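Long-range contacts in Poly(Beta-D-mannuronate) lyase (Pseudopedobacter saltans, PDB 7O79), which probably cleaves poly(beta-D-mannuronate), the mannuronate part of alginate, as a polysaccharide lyase of family 6 built on a parallel beta-helix: residues 131-136 and 450-455; 157-162 and 196-201; 355-360 and 390-395. All coordinates share one frame; numbering follows the deposited sequence.

Overall arrangement
A parallel beta-helix repeats one kind of strand pairing along its length, and contacts 2 and 3 sample that pattern at two places. Contact 2 joins the neighbouring strands 155-162 and 194-201; contact 3 joins 356-364 and 391-397 farther along, its centre about 30 Å away. Contact 1 differs: the tail 450-455, which follows the last strand, returns to strand 128-135, next to 155-162. Its centre is about 9 Å from that of contact 2, which it touches, and about 39 Å from that of contact 3. Along the chain contact 2 closes before contact 3 opens, and both are nested within the loop closed by contact 1, so the C-terminal tail travels back over coils that come much earlier in the sequence.

Contact 1 (131-136 and 450-455)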
loop_
_atom_site.group_PDB
_atom_site.type_symbol
_atom_site.label_atom_id
_atom_site.label_comp_id
_atom_site.label_asym_id
_atom_site.label_seq_id
_atom_site.Cartn_x
_atom_site.Cartn_y
_atom_site.Cartn_z
ATOM N N TYR A 131 -2.991 7.488 -13.539
ATOM C CA TYR A 131 -3.711 8.760 -13.700
ATOM C C TYR A 131 -5.180 8.639 -13.313
ATOM O O TYR A 131 -6.078 9.117 -14.007
ATOM C CB TYR A 131 -3.566 9.302 -15.114
ATOM C CG TYR A 131 -2.122 9.527 -15.457
ATOM C CD1 TYR A 131 -1.430 10.615 -14.922
ATOM C CD2 TYR A 131 -1.431 8.645 -16.275
ATOM C CE1 TYR A 131 -0.091 10.835 -15.218
ATOM C CE2 TYR A 131 -0.094 8.865 -16.571
ATOM C CZ TYR A 131 0.562 9.962 -16.036
ATOM O OH TYR A 131 1.889 10.184 -16.325
ATOM N N CYS A 132 -5.422 8.009 -12.171
ATOM C CA CYS A 132 -6.752 7.959 -11.602
ATOM C C CYS A 132 -6.763 8.695 -10.269
ATOM O O CYS A 132 -5.730 8.835 -9.608
ATOM C CB CYS A 132 -7.227 6.513 -11.448
ATOM S SG CYS A 132 -7.482 5.652 -13.034
ATOM N N SER A 133 -7.944 9.177 -9.879
ATOM C CA SER A 133 -8.117 9.968 -8.664
ATOM C C SER A 133 -9.202 9.358 -7.790
ATOM O O SER A 133 -10.233 8.901 -8.287
ATOM C CB SER A 133 -8.493 11.431 -8.961
ATOM O OG SER A 133 -7.442 12.114 -9.604
ATOM N N PHE A 134 -8.973 9.396 -6.479
ATOM C CA PHE A 134 -9.847 8.756 -5.505
ATOM C C PHE A 134 -10.017 9.681 -4.312
ATOM O O PHE A 134 -9.035 10.053 -3.662
ATOM C CB PHE A 134 -9.275 7.396 -5.084
ATOM C CG PHE A 134 -8.930 6.505 -6.250
ATOM C CD1 PHE A 134 -9.904 5.697 -6.818
ATOM C CD2 PHE A 134 -7.675 6.543 -6.831
ATOM C CE1 PHE A 134 -9.623 4.890 -7.889
ATOM C CE2 PHE A 134 -7.375 5.737 -7.915
ATOM C CZ PHE A 134 -8.354 4.903 -8.452
ATOM N N LYS A 135 -11.260 10.052 -4.021
ATOM C CA LYS A 135 -11.524 11.044 -2.989
ATOM C C LYS A 135 -12.713 10.642 -2.127
ATOM O O LYS A 135 -13.800 10.373 -2.648
ATOM C CB LYS A 135 -11.786 12.416 -3.614
ATOM C CG LYS A 135 -12.044 13.476 -2.548
ATOM C CD LYS A 135 -12.299 14.850 -3.136
ATOM C CE LYS A 135 -12.452 15.888 -2.028
ATOM N NZ LYS A 135 -13.679 15.628 -1.231
ATOM N N GLY A 136 -12.511 10.607 -0.811
ATOM C CA GLY A 136 -13.620 10.584 0.120
ATOM C C GLY A 136 -14.138 9.227 0.563
ATOM O O GLY A 136 -15.178 9.181 1.234
ATOM N N VAL A 450 -0.304 13.914 -11.162
ATOM C CA VAL A 450 -0.934 12.658 -10.769
ATOM C C VAL A 450 -2.446 12.831 -10.853
ATOM O O VAL A 450 -2.964 13.949 -10.917
ATOM C CB VAL A 450 -0.532 12.228 -9.348
ATOM C CG1 VAL A 450 0.959 11.939 -9.263
ATOM C CG2 VAL A 450 -0.930 13.308 -8.374
ATOM N N GLY A 451 -3.154 11.698 -10.823
ATOM C CA GLY A 451 -4.595 11.697 -10.930
ATOM C C GLY A 451 -5.072 12.024 -12.341
ATOM O O GLY A 451 -4.299 12.063 -13.309
ATOM N N VAL A 452 -6.387 12.278 -12.435
ATOM C CA VAL A 452 -7.015 12.539 -13.733
ATOM C C VAL A 452 -6.561 13.897 -14.276
ATOM O O VAL A 452 -6.173 14.804 -13.532
ATOM C CB VAL A 452 -8.545 12.476 -13.605
ATOM C CG1 VAL A 452 -8.974 11.106 -13.120
ATOM C CG2 VAL A 452 -9.084 13.590 -12.725
ATOM N N LYS A 453 -6.613 14.039 -15.608
ATOM C CA LYS A 453 -6.233 15.304 -16.234
ATOM C C LYS A 453 -7.357 16.338 -16.154
ATOM O O LYS A 453 -7.100 17.528 -15.952
ATOM C CB LYS A 453 -5.834 15.063 -17.687
ATOM C CG LYS A 453 -4.961 13.834 -17.868
ATOM C CD LYS A 453 -3.613 13.982 -17.186
ATOM C CE LYS A 453 -2.665 12.854 -17.585
ATOM N NZ LYS A 453 -1.258 13.345 -17.717
ATOM N N TRP A 454 -8.599 15.900 -16.319
ATOM C CA TRP A 454 -9.790 16.712 -16.096
ATOM C C TRP A 454 -9.997 16.998 -14.600
ATOM O O TRP A 454 -9.169 16.652 -13.753
ATOM C CB TRP A 454 -10.952 16.018 -16.796
ATOM C CG TRP A 454 -11.118 14.594 -16.360
ATOM C CD1 TRP A 454 -10.498 13.510 -16.924
ATOM C CD2 TRP A 454 -11.974 14.080 -15.339
ATOM N NE1 TRP A 454 -10.883 12.360 -16.297
ATOM C CE2 TRP A 454 -11.796 12.674 -15.320
ATOM C CE3 TRP A 454 -12.858 14.665 -14.425
ATOM C CZ2 TRP A 454 -12.476 11.842 -14.429
ATOM C CZ3 TRP A 454 -13.534 13.837 -13.536
ATOM C CH2 TRP A 454 -13.337 12.437 -13.544
ATOM N N SER A 455 -11.096 17.680 -14.257
ATOM C CA SER A 455 -11.196 18.375 -12.973
ATOM C C SER A 455 -12.152 17.705 -11.990
ATOM O O SER A 455 -13.304 17.405 -12.334
ATOM C CB SER A 455 -11.622 19.828 -13.171
ATOM O OG SER A 455 -11.430 20.555 -11.967
#
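The C-terminal tail of this parallel beta-helix runs across the bend at the start of strand 133-135, where Gly451, Val452 and Lys453 meet Tyr131, Cys132 and Ser133. One hydrogen bond pins the crossing: Val452 N donates to Ser133 OG over 3.0 Å, with 159° at the hydrogen. The hydroxyl reaches this amide because OG stands anti to the carbonyl carbon of its own residue (chi1 -66°). Ser133 OG also lies 3.2 Å from Gly451 CA, and a CB on Gly451 would point into that hydroxyl. Beside this bond, Gly451 CA makes a CA-H...O contact of 3.4 Å with Cys132 O. The Tyr131 ring is approached in two ways. Gly451 O lies at its edge, in plane, 3.6 Å from Tyr131 CD1, whereas Lys453 bends its chain to bring CE and NZ over one face. Lys453 NZ makes a cation-pi contact 4.1 Å from the Tyr131 centroid, and CE adds a CH-pi contact. An alanine at Tyr131 would probably leave the Lys453 ammonium without its aromatic face and open a gap beside Tyr158, whose ring meets this one. Asn102 holds the tail from another strand, bonding Lys453 N through OD1 and Trp454 NE1 through O. Like residues meeting from coil to coil, as Tyr131 with Tyr158 and Phe134 with Phe161, are a hallmark of parallel beta-helices, here with Lys453 of the tail laid over Tyr131.

Contact 2 (157-162 and 196-201); sequences QYCYFK and KNNLFE
The rings of Phe161 and Phe200 lie side by side, 19° from parallel but slid so far apart that they barely overlap. Phe161 CD1 stands 3.9 Å above one face of Phe200, toward its rim, while Asn198 CB sits in plane at the edge of Phe161. On the other face of the sheet, Tyr160 carries Lys162 CB over one side of its ring and Leu199 O at its edge; Leu199 CD2 approaches Tyr160 CE1 obliquely at 3.6 Å. Tyr158 runs alongside Asn197, whose CB is 3.5 Å from Tyr158 CE1. Backbone bonds such as Phe161 N to Leu199 O join the strands. Ahead of them, where both chains bend, Asn198 OD1 takes Cys159 N at 2.8 Å, in its carbonyl plane and on a lone pair, while Asn198 ND2 bonds Val156 O. Lys196, bent at chi4 (-90°), brings NZ to Gln157 OE1 at 3.0 Å, above the carbonyl plane, and weakly to Tyr158 OH; Gln157 NE2 is held by Gln130. Phenylalanines pack on one face, while the other mixes Tyr160-Leu199 packing with the Lys196-Gln157 bond; the buried Asn198 amide, bonded at both ends, is probably fixed in rotation and gives the bend a side-chain acceptor.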
loop_
_atom_site.group_PDB
_atom_site.type_symbol
_atom_site.label_atom_id
_atom_site.label_comp_id
_atom_site.label_asym_id
_atom_site.label_seq_id
_atom_site.Cartn_x
_atom_site.Cartn_y
_atom_site.Cartn_z
ATOM N N GLN A 157 0.183 3.546 -10.522
ATOM C CA GLN A 157 1.146 4.636 -10.592
ATOM C C GLN A 157 0.469 5.933 -11.006
ATOM O O GLN A 157 -0.546 5.924 -11.703
ATOM C CB GLN A 157 2.313 4.294 -11.544
ATOM C CG GLN A 157 1.906 4.038 -12.973
ATOM C CD GLN A 157 3.091 3.636 -13.839
ATOM O OE1 GLN A 157 4.190 3.429 -13.339
ATOM N NE2 GLN A 157 2.864 3.511 -15.145
ATOM N N TYR A 158 1.051 7.056 -10.564
ATOM C CA TYR A 158 0.559 8.390 -10.915
ATOM C C TYR A 158 -0.909 8.562 -10.575
ATOM O O TYR A 158 -1.644 9.274 -11.270
ATOM C CB TYR A 158 0.797 8.728 -12.393
ATOM C CG TYR A 158 2.190 8.432 -12.886
ATOM C CD1 TYR A 158 3.281 9.101 -12.359
ATOM C CD2 TYR A 158 2.409 7.534 -13.918
ATOM C CE1 TYR A 158 4.563 8.847 -12.818
ATOM C CE2 TYR A 158 3.687 7.277 -14.388
ATOM C CZ TYR A 158 4.753 7.932 -13.835
ATOM O OH TYR A 158 6.028 7.684 -14.301
ATOM N N CYS A 159 -1.346 7.935 -9.491
ATOM C CA CYS A 159 -2.693 8.161 -9.009
ATOM C C CYS A 159 -2.686 9.140 -7.838
ATOM O O CYS A 159 -1.649 9.481 -7.265
ATOM C CB CYS A 159 -3.355 6.834 -8.621
ATOM S SG CYS A 159 -3.713 5.796 -10.066
ATOM N N TYR A 160 -3.886 9.592 -7.492
ATOM C CA TYR A 160 -4.083 10.623 -6.486
ATOM C C TYR A 160 -5.121 10.123 -5.488
ATOM O O TYR A 160 -6.261 9.825 -5.872
ATOM C CB TYR A 160 -4.527 11.922 -7.168
ATOM C CG TYR A 160 -4.612 13.146 -6.288
ATOM C CD1 TYR A 160 -3.856 13.258 -5.126
ATOM C CD2 TYR A 160 -5.447 14.208 -6.636
ATOM C CE1 TYR A 160 -3.925 14.396 -4.337
ATOM C CE2 TYR A 160 -5.533 15.346 -5.843
ATOM C CZ TYR A 160 -4.767 15.436 -4.706
ATOM O OH TYR A 160 -4.854 16.564 -3.932
ATOM N N PHE A 161 -4.732 10.033 -4.209
ATOM C CA PHE A 161 -5.623 9.575 -3.140
ATOM C C PHE A 161 -5.765 10.701 -2.123
ATOM O O PHE A 161 -4.806 11.034 -1.419
ATOM C CB PHE A 161 -5.106 8.291 -2.484
ATOM C CG PHE A 161 -4.759 7.197 -3.467
ATOM C CD1 PHE A 161 -3.514 7.160 -4.076
ATOM C CD2 PHE A 161 -5.695 6.219 -3.791
ATOM C CE1 PHE A 161 -3.187 6.162 -4.985
ATOM C CE2 PHE A 161 -5.379 5.209 -4.698
ATOM C CZ PHE A 161 -4.122 5.189 -5.309
ATOM N N LYS A 162 -6.967 11.264 -2.029
ATOM C CA LYS A 162 -7.182 12.532 -1.353
ATOM C C LYS A 162 -8.359 12.447 -0.390
ATOM O O LYS A 162 -9.421 11.934 -0.753
ATOM C CB LYS A 162 -7.449 13.640 -2.366
ATOM C CG LYS A 162 -7.741 14.985 -1.731
ATOM C CD LYS A 162 -8.065 16.028 -2.781
ATOM C CE LYS A 162 -7.711 17.434 -2.300
ATOM N NZ LYS A 162 -8.234 18.474 -3.237
ATOM N N LYS A 196 3.688 3.055 -7.207
ATOM C CA LYS A 196 4.782 3.893 -7.686
ATOM C C LYS A 196 4.292 5.280 -8.073
ATOM O O LYS A 196 3.262 5.418 -8.731
ATOM C CB LYS A 196 5.484 3.232 -8.878
ATOM C CG LYS A 196 6.633 4.050 -9.520
ATOM C CD LYS A 196 7.142 3.308 -10.772
ATOM C CE LYS A 196 7.823 4.240 -11.786
ATOM N NZ LYS A 196 6.813 4.776 -12.775
ATOM N N ASN A 197 5.036 6.305 -7.639
ATOM C CA ASN A 197 4.796 7.695 -8.039
ATOM C C ASN A 197 3.339 8.087 -7.843
ATOM O O ASN A 197 2.729 8.717 -8.705
ATOM C CB ASN A 197 5.217 7.961 -9.497
ATOM C CG ASN A 197 6.690 7.737 -9.740
ATOM O OD1 ASN A 197 7.514 7.945 -8.856
ATOM N ND2 ASN A 197 7.036 7.356 -10.959
ATOM N N ASN A 198 2.774 7.732 -6.686
ATOM C CA ASN A 198 1.443 8.205 -6.334
ATOM C C ASN A 198 1.537 9.320 -5.293
ATOM O O ASN A 198 2.519 9.426 -4.549
ATOM C CB ASN A 198 0.574 7.069 -5.785
ATOM C CG ASN A 198 0.441 5.926 -6.754
ATOM O OD1 ASN A 198 -0.245 6.034 -7.771
ATOM N ND2 ASN A 198 1.158 4.837 -6.480
ATOM N N LEU A 199 0.490 10.136 -5.239
ATOM C CA LEU A 199 0.349 11.212 -4.264
ATOM C C LEU A 199 -0.766 10.881 -3.280
ATOM O O LEU A 199 -1.913 10.647 -3.680
ATOM C CB LEU A 199 0.065 12.536 -4.963
ATOM C CG LEU A 199 -0.142 13.759 -4.068
ATOM C CD1 LEU A 199 1.069 14.051 -3.199
ATOM C CD2 LEU A 199 -0.469 14.985 -4.906
ATOM N N PHE A 200 -0.473 10.950 -1.997
ATOM C CA PHE A 200 -1.451 10.749 -0.962
ATOM C C PHE A 200 -1.577 12.070 -0.179
ATOM O O PHE A 200 -0.594 12.611 0.240
ATOM C CB PHE A 200 -1.042 9.663 0.015
ATOM C CG PHE A 200 -0.819 8.318 -0.590
ATOM C CD1 PHE A 200 0.329 8.027 -1.282
ATOM C CD2 PHE A 200 -1.723 7.320 -0.396
ATOM C CE1 PHE A 200 0.532 6.781 -1.805
ATOM C CE2 PHE A 200 -1.524 6.080 -0.924
ATOM C CZ PHE A 200 -0.402 5.810 -1.627
ATOM N N GLU A 201 -2.775 12.595 -0.035
ATOM C CA GLU A 201 -2.982 13.789 0.746
ATOM C C GLU A 201 -4.148 13.607 1.687
ATOM O O GLU A 201 -5.250 13.513 1.252
ATOM C CB GLU A 201 -3.215 14.961 -0.161
ATOM C CG GLU A 201 -3.294 16.290 0.543
ATOM C CD GLU A 201 -2.436 17.311 -0.124
ATOM O OE1 GLU A 201 -2.021 17.073 -1.265
ATOM O OE2 GLU A 201 -2.172 18.358 0.492
#

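Contact 3 (355-360 and 390-395); sequences NTITHN and NILGSN
Asn390 OD1 is gripped by two donors of Asn355: the backbone N at 3.1 Å, in the carbonyl plane and on a lone pair, and ND2, also at 3.1 Å but tilted from that plane. Five residues on, the same scheme returns, with Asn395 OD1 accepting Asn360 N at 2.9 Å and Asn360 ND2 at 3.1 Å. In both pairs the amides lie side by side, their planes no more than 22° apart. The other end of Asn395 is used too: ND2 bonds Ile357 O at 3.1 Å, nearly straight at the hydrogen (172°), the donor standing above the carbonyl plane. Gly393 N, 3.7 Å from Ile357 O, finds no partner in the model; the Asn395 amide bonds that carbonyl instead. Asparagines lined up from coil to coil are a known feature of parallel beta-helices; Asn360 and Asn395 continue such a row to Asn323, and Asn355 with Asn390 forms a like pair. Between them, Ile391 N bonds Asn355 O and Ile357 N bonds Ile391 O. Past the strands, Ser394 CB sits 3.7 Å from the His359 centroid, over one face, in a CH-pi contact; Thr358 OG1, between its backbone N and carbonyl carbon (chi1 64°), meets His359 ND1 in a hydrogen bond at the ring's edge. Farther out, Gly318 N and Val315 O orient Asn355, Asn323 N and Tyr320 O orient Asn360, and Pro352 O takes Asn390 ND2.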
loop_
_atom_site.group_PDB
_atom_site.type_symbol
_atom_site.label_atom_id
_atom_site.label_comp_id
_atom_site.label_asym_id
_atom_site.label_seq_id
_atom_site.Cartn_x
_atom_site.Cartn_y
_atom_site.Cartn_z
ATOM N N ASN A 355 20.715 -6.838 10.243
ATOM C CA ASN A 355 20.300 -5.799 9.309
ATOM C C ASN A 355 21.379 -4.731 9.182
ATOM O O ASN A 355 22.066 -4.402 10.148
ATOM C CB ASN A 355 19.002 -5.132 9.757
ATOM C CG ASN A 355 17.873 -6.136 9.953
ATOM O OD1 ASN A 355 17.321 -6.684 8.988
ATOM N ND2 ASN A 355 17.555 -6.404 11.207
ATOM N N THR A 356 21.465 -4.139 8.003
ATOM C CA THR A 356 22.361 -3.013 7.751
ATOM C C THR A 356 21.579 -1.704 7.885
ATOM O O THR A 356 20.718 -1.398 7.057
ATOM C CB THR A 356 23.001 -3.171 6.380
ATOM O OG1 THR A 356 23.789 -4.375 6.387
ATOM C CG2 THR A 356 23.907 -1.967 6.049
ATOM N N ILE A 357 21.875 -0.951 8.947
ATOM C CA ILE A 357 21.188 0.287 9.302
ATOM C C ILE A 357 22.235 1.394 9.335
ATOM O O ILE A 357 22.772 1.706 10.403
ATOM C CB ILE A 357 20.484 0.151 10.666
ATOM C CG1 ILE A 357 19.723 -1.190 10.731
ATOM C CG2 ILE A 357 19.581 1.383 10.940
ATOM C CD1 ILE A 357 19.227 -1.582 12.130
ATOM N N THR A 358 22.564 1.962 8.169
ATOM C CA THR A 358 23.698 2.885 8.053
ATOM C C THR A 358 23.354 4.053 7.138
ATOM O O THR A 358 22.411 3.992 6.353
ATOM C CB THR A 358 24.953 2.223 7.472
ATOM O OG1 THR A 358 24.680 1.799 6.134
ATOM C CG2 THR A 358 25.388 1.036 8.296
ATOM N N HIS A 359 24.156 5.118 7.244
ATOM C CA HIS A 359 24.066 6.267 6.347
ATOM C C HIS A 359 22.688 6.923 6.372
ATOM O O HIS A 359 22.204 7.435 5.365
ATOM C CB HIS A 359 24.480 5.876 4.927
ATOM C CG HIS A 359 25.887 5.372 4.846
ATOM N ND1 HIS A 359 26.234 4.066 5.125
ATOM C CD2 HIS A 359 27.043 6.013 4.546
ATOM C CE1 HIS A 359 27.540 3.920 4.979
ATOM N NE2 HIS A 359 28.054 5.087 4.631
ATOM N N ASN A 360 22.088 6.981 7.554
ATOM C CA ASN A 360 20.803 7.632 7.746
ATOM C C ASN A 360 21.003 8.973 8.438
ATOM O O ASN A 360 21.925 9.135 9.242
ATOM C CB ASN A 360 19.881 6.739 8.585
ATOM C CG ASN A 360 19.571 5.427 7.878
ATOM O OD1 ASN A 360 18.871 5.409 6.858
ATOM N ND2 ASN A 360 20.128 4.326 8.389
ATOM N N ASN A 390 23.191 -6.195 14.473
ATOM C CA ASN A 390 22.939 -5.334 13.332
ATOM C C ASN A 390 24.217 -4.569 12.995
ATOM O O ASN A 390 25.096 -4.399 13.841
ATOM C CB ASN A 390 21.799 -4.363 13.648
ATOM C CG ASN A 390 20.495 -5.079 13.897
ATOM O OD1 ASN A 390 20.005 -5.788 13.019
ATOM N ND2 ASN A 390 19.922 -4.905 15.099
ATOM N N ILE A 391 24.323 -4.111 11.750
ATOM C CA ILE A 391 25.429 -3.252 11.341
ATOM C C ILE A 391 24.938 -1.809 11.439
ATOM O O ILE A 391 24.077 -1.380 10.669
ATOM C CB ILE A 391 25.942 -3.599 9.939
ATOM C CG1 ILE A 391 26.396 -5.061 9.900
ATOM C CG2 ILE A 391 27.100 -2.696 9.566
ATOM C CD1 ILE A 391 27.174 -5.422 8.633
ATOM N N LEU A 392 25.471 -1.071 12.410
ATOM C CA LEU A 392 25.034 0.279 12.745
ATOM C C LEU A 392 26.209 1.237 12.694
ATOM O O LEU A 392 27.139 1.121 13.498
ATOM C CB LEU A 392 24.437 0.341 14.145
ATOM C CG LEU A 392 22.977 0.053 14.395
ATOM C CD1 LEU A 392 22.812 -0.268 15.860
ATOM C CD2 LEU A 392 22.208 1.316 14.060
ATOM N N GLY A 393 26.140 2.212 11.804
ATOM C CA GLY A 393 27.131 3.271 11.823
ATOM C C GLY A 393 26.822 4.271 10.746
ATOM O O GLY A 393 25.871 4.115 9.978
ATOM N N SER A 394 27.649 5.317 10.701
ATOM C CA SER A 394 27.521 6.366 9.695
ATOM C C SER A 394 26.124 6.981 9.703
ATOM O O SER A 394 25.645 7.487 8.691
ATOM C CB SER A 394 27.871 5.843 8.305
ATOM O OG SER A 394 29.224 5.439 8.246
ATOM N N ASN A 395 25.450 6.935 10.843
ATOM C CA ASN A 395 24.189 7.631 11.009
ATOM C C ASN A 395 24.455 8.982 11.659
ATOM O O ASN A 395 25.276 9.092 12.576
ATOM C CB ASN A 395 23.225 6.798 11.849
ATOM C CG ASN A 395 22.878 5.504 11.169
ATOM O OD1 ASN A 395 22.445 5.517 10.024
ATOM N ND2 ASN A 395 23.100 4.376 11.847
#